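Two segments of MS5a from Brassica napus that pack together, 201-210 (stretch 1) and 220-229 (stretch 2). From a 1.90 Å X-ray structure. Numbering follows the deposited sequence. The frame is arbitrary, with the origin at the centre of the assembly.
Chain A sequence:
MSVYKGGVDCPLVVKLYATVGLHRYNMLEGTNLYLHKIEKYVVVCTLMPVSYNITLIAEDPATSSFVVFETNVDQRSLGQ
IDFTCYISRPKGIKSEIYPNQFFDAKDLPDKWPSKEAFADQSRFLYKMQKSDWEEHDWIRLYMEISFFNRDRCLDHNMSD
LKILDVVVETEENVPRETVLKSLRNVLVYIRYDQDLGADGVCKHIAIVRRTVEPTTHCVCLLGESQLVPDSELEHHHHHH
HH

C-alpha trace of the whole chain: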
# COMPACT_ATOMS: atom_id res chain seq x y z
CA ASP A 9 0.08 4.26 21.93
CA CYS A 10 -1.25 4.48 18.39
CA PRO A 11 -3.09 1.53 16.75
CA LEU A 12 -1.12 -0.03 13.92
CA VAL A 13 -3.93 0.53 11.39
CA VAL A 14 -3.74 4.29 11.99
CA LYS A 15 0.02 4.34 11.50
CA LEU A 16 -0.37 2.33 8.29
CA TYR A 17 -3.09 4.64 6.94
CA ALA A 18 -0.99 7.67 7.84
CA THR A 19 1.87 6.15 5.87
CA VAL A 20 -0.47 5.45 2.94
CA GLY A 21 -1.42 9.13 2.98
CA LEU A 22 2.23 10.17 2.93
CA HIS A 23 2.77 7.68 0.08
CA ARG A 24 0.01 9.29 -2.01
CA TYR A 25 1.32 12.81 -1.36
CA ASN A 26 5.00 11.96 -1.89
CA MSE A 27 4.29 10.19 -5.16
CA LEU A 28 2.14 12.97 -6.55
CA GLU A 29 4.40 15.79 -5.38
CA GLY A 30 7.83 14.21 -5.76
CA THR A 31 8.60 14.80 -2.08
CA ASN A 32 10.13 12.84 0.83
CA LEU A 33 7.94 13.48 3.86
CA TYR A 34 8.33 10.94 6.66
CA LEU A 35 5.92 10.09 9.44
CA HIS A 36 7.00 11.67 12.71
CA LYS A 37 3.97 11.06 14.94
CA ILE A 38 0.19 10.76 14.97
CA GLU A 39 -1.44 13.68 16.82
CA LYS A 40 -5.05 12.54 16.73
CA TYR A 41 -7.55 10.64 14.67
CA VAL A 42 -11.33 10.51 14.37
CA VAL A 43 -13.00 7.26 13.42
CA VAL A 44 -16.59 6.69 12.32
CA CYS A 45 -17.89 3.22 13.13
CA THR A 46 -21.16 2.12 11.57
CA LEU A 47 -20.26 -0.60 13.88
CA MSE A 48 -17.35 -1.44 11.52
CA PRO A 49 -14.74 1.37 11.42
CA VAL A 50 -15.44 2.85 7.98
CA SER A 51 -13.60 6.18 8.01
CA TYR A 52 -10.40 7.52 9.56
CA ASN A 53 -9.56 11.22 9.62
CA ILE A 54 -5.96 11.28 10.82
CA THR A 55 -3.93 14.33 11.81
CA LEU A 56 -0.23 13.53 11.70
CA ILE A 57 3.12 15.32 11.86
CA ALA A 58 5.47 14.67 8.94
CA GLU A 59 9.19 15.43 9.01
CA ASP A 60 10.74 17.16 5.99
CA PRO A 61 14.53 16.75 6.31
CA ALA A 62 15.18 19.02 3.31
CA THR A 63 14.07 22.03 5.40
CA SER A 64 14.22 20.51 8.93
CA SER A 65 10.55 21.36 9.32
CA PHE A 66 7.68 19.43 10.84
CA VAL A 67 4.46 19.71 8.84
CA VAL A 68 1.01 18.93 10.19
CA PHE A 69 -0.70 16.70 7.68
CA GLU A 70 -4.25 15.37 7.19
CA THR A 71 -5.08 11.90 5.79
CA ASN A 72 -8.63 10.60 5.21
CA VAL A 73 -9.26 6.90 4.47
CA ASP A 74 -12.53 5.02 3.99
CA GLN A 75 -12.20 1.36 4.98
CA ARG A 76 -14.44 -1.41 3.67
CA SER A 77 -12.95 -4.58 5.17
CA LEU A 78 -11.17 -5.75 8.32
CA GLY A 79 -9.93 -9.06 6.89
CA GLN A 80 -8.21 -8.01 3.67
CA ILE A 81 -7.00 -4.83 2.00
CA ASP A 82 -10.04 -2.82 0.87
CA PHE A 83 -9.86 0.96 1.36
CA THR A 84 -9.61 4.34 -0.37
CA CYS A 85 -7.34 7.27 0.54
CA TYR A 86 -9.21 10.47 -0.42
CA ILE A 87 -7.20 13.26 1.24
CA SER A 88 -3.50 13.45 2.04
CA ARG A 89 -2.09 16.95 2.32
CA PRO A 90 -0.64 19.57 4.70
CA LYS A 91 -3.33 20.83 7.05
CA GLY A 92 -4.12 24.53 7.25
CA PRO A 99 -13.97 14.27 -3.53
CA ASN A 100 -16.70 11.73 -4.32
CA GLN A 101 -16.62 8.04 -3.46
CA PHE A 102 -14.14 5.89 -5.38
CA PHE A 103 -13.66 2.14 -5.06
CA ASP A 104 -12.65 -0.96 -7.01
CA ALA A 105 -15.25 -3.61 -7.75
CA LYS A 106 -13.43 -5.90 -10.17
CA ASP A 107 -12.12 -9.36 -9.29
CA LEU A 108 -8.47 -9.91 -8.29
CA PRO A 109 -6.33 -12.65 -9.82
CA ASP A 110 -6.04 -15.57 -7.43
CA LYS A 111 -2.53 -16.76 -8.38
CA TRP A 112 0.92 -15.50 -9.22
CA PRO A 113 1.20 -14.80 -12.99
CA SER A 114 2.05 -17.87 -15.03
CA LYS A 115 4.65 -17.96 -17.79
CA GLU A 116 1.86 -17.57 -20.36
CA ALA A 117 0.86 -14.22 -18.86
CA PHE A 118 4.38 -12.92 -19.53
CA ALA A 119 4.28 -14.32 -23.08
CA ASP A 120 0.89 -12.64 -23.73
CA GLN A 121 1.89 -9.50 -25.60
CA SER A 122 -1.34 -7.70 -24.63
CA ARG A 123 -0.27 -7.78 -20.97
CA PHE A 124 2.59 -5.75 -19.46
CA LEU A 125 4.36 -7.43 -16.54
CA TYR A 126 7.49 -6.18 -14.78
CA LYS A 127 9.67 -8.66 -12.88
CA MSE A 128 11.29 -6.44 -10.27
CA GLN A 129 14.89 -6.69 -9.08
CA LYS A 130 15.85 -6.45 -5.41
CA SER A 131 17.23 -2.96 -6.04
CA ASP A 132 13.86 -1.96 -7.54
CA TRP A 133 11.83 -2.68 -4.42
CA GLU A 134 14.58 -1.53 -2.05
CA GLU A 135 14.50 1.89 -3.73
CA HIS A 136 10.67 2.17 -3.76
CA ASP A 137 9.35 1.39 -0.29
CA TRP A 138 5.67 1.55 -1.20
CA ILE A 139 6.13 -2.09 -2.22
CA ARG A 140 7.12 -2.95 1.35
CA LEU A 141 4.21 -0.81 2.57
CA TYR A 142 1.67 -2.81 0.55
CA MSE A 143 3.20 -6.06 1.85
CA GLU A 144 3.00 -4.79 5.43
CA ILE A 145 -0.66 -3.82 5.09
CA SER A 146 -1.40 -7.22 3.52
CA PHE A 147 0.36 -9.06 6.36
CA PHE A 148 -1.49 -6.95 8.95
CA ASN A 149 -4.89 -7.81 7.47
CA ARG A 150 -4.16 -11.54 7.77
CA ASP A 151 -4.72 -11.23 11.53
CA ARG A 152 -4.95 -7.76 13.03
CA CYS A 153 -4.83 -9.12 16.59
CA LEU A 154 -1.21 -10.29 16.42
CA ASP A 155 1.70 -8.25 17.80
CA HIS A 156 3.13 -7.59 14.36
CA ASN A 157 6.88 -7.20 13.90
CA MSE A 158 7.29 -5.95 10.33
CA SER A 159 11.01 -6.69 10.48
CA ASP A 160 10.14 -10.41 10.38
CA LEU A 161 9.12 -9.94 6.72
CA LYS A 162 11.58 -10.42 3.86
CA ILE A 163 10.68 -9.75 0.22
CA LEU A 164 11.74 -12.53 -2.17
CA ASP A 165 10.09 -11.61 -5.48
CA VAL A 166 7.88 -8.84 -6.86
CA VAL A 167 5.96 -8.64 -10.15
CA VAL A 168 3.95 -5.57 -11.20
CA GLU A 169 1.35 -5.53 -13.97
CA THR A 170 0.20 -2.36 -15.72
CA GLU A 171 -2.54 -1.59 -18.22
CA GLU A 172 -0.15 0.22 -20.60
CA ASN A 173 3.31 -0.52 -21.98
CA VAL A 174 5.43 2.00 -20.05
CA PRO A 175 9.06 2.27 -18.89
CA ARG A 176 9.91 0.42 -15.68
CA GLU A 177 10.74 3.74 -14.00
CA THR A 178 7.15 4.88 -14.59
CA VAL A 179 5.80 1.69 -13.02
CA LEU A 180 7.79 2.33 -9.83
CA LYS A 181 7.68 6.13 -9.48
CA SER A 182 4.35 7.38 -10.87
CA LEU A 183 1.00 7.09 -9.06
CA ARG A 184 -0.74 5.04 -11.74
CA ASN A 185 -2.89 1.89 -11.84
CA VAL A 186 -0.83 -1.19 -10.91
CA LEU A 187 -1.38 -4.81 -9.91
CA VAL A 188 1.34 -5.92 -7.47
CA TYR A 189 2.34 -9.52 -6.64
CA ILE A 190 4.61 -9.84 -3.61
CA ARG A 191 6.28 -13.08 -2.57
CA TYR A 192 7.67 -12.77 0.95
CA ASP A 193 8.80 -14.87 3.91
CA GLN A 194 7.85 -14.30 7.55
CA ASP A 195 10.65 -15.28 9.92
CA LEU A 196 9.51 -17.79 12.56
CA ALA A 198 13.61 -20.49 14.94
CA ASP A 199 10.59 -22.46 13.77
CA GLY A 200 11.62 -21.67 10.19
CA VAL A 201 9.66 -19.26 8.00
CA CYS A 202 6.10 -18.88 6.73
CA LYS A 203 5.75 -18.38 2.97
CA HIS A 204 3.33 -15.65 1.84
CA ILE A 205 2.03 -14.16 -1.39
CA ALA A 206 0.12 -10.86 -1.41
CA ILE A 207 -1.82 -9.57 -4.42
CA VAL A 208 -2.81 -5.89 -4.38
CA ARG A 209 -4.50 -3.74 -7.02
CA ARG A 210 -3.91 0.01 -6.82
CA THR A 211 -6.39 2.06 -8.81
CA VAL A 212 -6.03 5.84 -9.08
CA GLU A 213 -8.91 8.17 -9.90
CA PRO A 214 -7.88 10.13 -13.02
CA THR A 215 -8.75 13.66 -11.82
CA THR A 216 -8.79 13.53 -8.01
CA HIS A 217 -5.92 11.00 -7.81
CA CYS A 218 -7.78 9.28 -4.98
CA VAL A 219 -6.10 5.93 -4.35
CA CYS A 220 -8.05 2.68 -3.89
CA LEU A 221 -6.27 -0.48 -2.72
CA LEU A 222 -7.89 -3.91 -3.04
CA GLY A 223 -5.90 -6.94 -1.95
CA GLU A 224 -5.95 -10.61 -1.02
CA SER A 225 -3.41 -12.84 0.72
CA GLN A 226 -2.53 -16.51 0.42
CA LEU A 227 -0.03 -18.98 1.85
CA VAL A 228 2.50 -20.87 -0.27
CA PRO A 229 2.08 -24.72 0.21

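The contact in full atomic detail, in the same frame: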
# COMPACT_ATOMS: atom_id res chain seq x y z
N VAL A 201 10.32 -20.42 8.57
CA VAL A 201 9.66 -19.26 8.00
C VAL A 201 8.27 -19.67 7.51
O VAL A 201 8.00 -20.85 7.28
CB VAL A 201 10.46 -18.64 6.83
CG1 VAL A 201 11.83 -18.16 7.29
CG2 VAL A 201 10.59 -19.64 5.71
N CYS A 202 7.40 -18.69 7.36
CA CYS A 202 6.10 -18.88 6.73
C CYS A 202 6.12 -18.17 5.38
O CYS A 202 6.58 -17.03 5.28
CB CYS A 202 4.96 -18.34 7.59
SG CYS A 202 3.31 -18.59 6.88
N LYS A 203 5.62 -18.85 4.34
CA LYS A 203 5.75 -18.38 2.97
C LYS A 203 4.43 -17.74 2.53
O LYS A 203 3.39 -18.39 2.55
CB LYS A 203 6.13 -19.54 2.04
CG LYS A 203 7.42 -20.25 2.43
CD LYS A 203 7.88 -21.24 1.36
CE LYS A 203 6.86 -22.35 1.13
NZ LYS A 203 7.36 -23.42 0.20
N HIS A 204 4.50 -16.46 2.16
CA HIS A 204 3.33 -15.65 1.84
C HIS A 204 3.39 -15.14 0.41
O HIS A 204 4.47 -14.88 -0.13
CB HIS A 204 3.21 -14.42 2.75
CG HIS A 204 3.05 -14.74 4.21
ND1 HIS A 204 1.83 -15.02 4.79
CD2 HIS A 204 3.96 -14.77 5.22
CE1 HIS A 204 2.00 -15.23 6.08
NE2 HIS A 204 3.28 -15.08 6.37
N ILE A 205 2.21 -14.96 -0.18
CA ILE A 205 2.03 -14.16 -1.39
C ILE A 205 0.91 -13.16 -1.12
O ILE A 205 -0.15 -13.55 -0.62
CB ILE A 205 1.69 -15.03 -2.62
CG1 ILE A 205 2.89 -15.88 -3.02
CG2 ILE A 205 1.22 -14.16 -3.78
CD1 ILE A 205 2.59 -16.93 -4.09
N ALA A 206 1.15 -11.89 -1.44
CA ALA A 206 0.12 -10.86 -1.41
C ALA A 206 -0.15 -10.38 -2.83
O ALA A 206 0.77 -10.27 -3.65
CB ALA A 206 0.53 -9.68 -0.52
N ILE A 207 -1.42 -10.11 -3.13
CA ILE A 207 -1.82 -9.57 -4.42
C ILE A 207 -2.62 -8.31 -4.14
O ILE A 207 -3.61 -8.36 -3.41
CB ILE A 207 -2.65 -10.58 -5.23
CG1 ILE A 207 -1.84 -11.86 -5.48
CG2 ILE A 207 -3.09 -9.96 -6.55
CD1 ILE A 207 -2.62 -12.96 -6.18
N VAL A 208 -2.18 -7.18 -4.69
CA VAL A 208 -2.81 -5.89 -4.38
C VAL A 208 -3.01 -5.10 -5.66
O VAL A 208 -2.05 -4.87 -6.41
CB VAL A 208 -1.96 -5.05 -3.40
CG1 VAL A 208 -2.68 -3.73 -3.11
CG2 VAL A 208 -1.70 -5.81 -2.11
N ARG A 209 -4.24 -4.66 -5.91
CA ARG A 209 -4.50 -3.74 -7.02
C ARG A 209 -4.60 -2.32 -6.49
O ARG A 209 -5.40 -2.03 -5.59
CB ARG A 209 -5.78 -4.10 -7.77
CG ARG A 209 -5.96 -3.21 -9.00
CD ARG A 209 -7.29 -3.45 -9.70
NE ARG A 209 -7.37 -4.78 -10.29
CZ ARG A 209 -8.16 -5.75 -9.84
NH1 ARG A 209 -8.97 -5.55 -8.81
NH2 ARG A 209 -8.16 -6.93 -10.46
N ARG A 210 -3.79 -1.43 -7.05
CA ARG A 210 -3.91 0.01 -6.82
C ARG A 210 -4.61 0.63 -8.02
O ARG A 210 -4.12 0.54 -9.15
CB ARG A 210 -2.53 0.65 -6.63
CG ARG A 210 -2.61 2.17 -6.37
CD ARG A 210 -1.45 2.90 -7.07
NE ARG A 210 -0.16 2.57 -6.46
CZ ARG A 210 1.02 2.69 -7.08
NH1 ARG A 210 1.08 3.12 -8.33
NH2 ARG A 210 2.14 2.37 -6.43
N CYS A 220 -7.34 3.84 -4.43
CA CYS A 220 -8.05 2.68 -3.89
C CYS A 220 -7.13 1.47 -3.93
O CYS A 220 -6.48 1.21 -4.95
CB CYS A 220 -9.32 2.42 -4.69
SG CYS A 220 -10.12 0.89 -4.22
N LEU A 221 -7.03 0.76 -2.81
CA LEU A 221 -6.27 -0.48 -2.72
C LEU A 221 -7.23 -1.63 -2.45
O LEU A 221 -8.05 -1.55 -1.53
CB LEU A 221 -5.20 -0.43 -1.63
CG LEU A 221 -4.05 0.59 -1.76
CD1 LEU A 221 -2.91 0.22 -0.82
CD2 LEU A 221 -3.54 0.66 -3.19
N LEU A 222 -7.12 -2.69 -3.24
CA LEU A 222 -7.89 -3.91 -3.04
C LEU A 222 -6.91 -5.07 -3.09
O LEU A 222 -6.17 -5.22 -4.06
CB LEU A 222 -8.97 -4.07 -4.10
CG LEU A 222 -9.80 -5.34 -3.95
CD1 LEU A 222 -10.59 -5.28 -2.66
CD2 LEU A 222 -10.73 -5.53 -5.14
N GLY A 223 -6.92 -5.91 -2.06
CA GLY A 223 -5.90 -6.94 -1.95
C GLY A 223 -6.43 -8.22 -1.33
O GLY A 223 -7.44 -8.23 -0.61
N GLU A 224 -5.69 -9.30 -1.59
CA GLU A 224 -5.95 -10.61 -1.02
C GLU A 224 -4.62 -11.28 -0.73
O GLU A 224 -3.62 -11.03 -1.41
CB GLU A 224 -6.77 -11.48 -1.97
CG GLU A 224 -8.21 -11.02 -2.12
CD GLU A 224 -9.03 -11.90 -3.04
OE1 GLU A 224 -8.43 -12.69 -3.82
OE2 GLU A 224 -10.27 -11.79 -2.99
N SER A 225 -4.61 -12.14 0.29
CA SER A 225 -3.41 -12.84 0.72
C SER A 225 -3.61 -14.34 0.65
O SER A 225 -4.73 -14.85 0.77
CB SER A 225 -3.01 -12.45 2.14
OG SER A 225 -2.52 -11.12 2.16
N GLN A 226 -2.50 -15.06 0.48
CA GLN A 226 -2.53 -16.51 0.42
C GLN A 226 -1.22 -17.05 0.96
O GLN A 226 -0.20 -16.35 0.99
CB GLN A 226 -2.78 -17.00 -1.01
CG GLN A 226 -1.69 -16.57 -1.99
CD GLN A 226 -1.99 -16.94 -3.43
OE1 GLN A 226 -1.46 -17.92 -3.95
NE2 GLN A 226 -2.83 -16.14 -4.08
N LEU A 227 -1.24 -18.30 1.41
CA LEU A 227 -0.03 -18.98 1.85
C LEU A 227 0.51 -19.86 0.73
O LEU A 227 -0.25 -20.41 -0.08
CB LEU A 227 -0.29 -19.84 3.09
CG LEU A 227 -0.72 -19.13 4.38
CD1 LEU A 227 -0.85 -20.14 5.50
CD2 LEU A 227 0.28 -18.06 4.75
N VAL A 228 1.83 -20.00 0.69
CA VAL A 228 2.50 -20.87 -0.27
C VAL A 228 2.65 -22.25 0.37
O VAL A 228 3.30 -22.36 1.42
CB VAL A 228 3.87 -20.31 -0.68
CG1 VAL A 228 4.55 -21.24 -1.68
CG2 VAL A 228 3.75 -18.89 -1.23
N PRO A 229 2.08 -23.32 -0.23
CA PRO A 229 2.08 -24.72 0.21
C PRO A 229 3.32 -25.16 0.99
O PRO A 229 4.39 -25.30 0.40
CB PRO A 229 1.99 -25.49 -1.11
CG PRO A 229 1.36 -24.52 -2.10
CD PRO A 229 1.29 -23.15 -1.46
O HOH W 1 3.97 -21.53 4.38
O HOH W 2 -0.12 -14.39 2.94

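The two stretches run as neighbouring antiparallel strands, their directions 164° apart, and together bury 843 Å². Three hydrogen-bonded pairs carry the ladder. Ile 205 N donates to Gln 226 O and Gln 226 N returns to Ile 205 O, both at 3.0 Å; Ile 207 N to Glu 224 O and Glu 224 N to Ile 207 O are both 2.9 Å; Arg 209 N reaches Leu 222 O at 2.7 Å, and Leu 222 N reaches Arg 209 O at 3.0 Å. A further bond, Val 228 N to Lys 203 O (2.9 Å), extends the pattern, and there a water takes the place of a direct return bond, accepting from Lys 203 N and donating to Val 228 O (3.1 Å each).

Between these rungs, CA atoms of the intervening pairs make weak CA-H...O contacts to carbonyls that already accept an N-H, for example Leu 221 CA to Arg 209 O (3.4 Å). The shortest, Gly 223 CA to Ile 207 O (3.1 Å), accompanies the closest CA approach, 4.1 Å from Val 208 CA to Gly 223 CA; here a CB on Gly 223 would lie only 3.2 Å from both Ile 207 O and Val 208 CG2.

Side chains meet on both faces. On one, Leu 227 CD2 makes an apolar contact with Cys 202 SG (3.7 Å) and lies obliquely to the His 204 ring, 3.4 Å from His 204 ND1, while a second water links His 204 ND1 to Gln 226 O (2.8 Å each); further along, Arg 210 CB packs against Leu 221 CD2 (3.6 Å). On the other, Ile 205 CG1 meets Val 228 CG2 at 3.6 Å, an apolar contact, and Ile 207 CD1 lies 3.8 Å from Gln 226 NE2, van der Waals packing since a methyl group cannot hydrogen-bond; NE2 is bonded elsewhere in the structure.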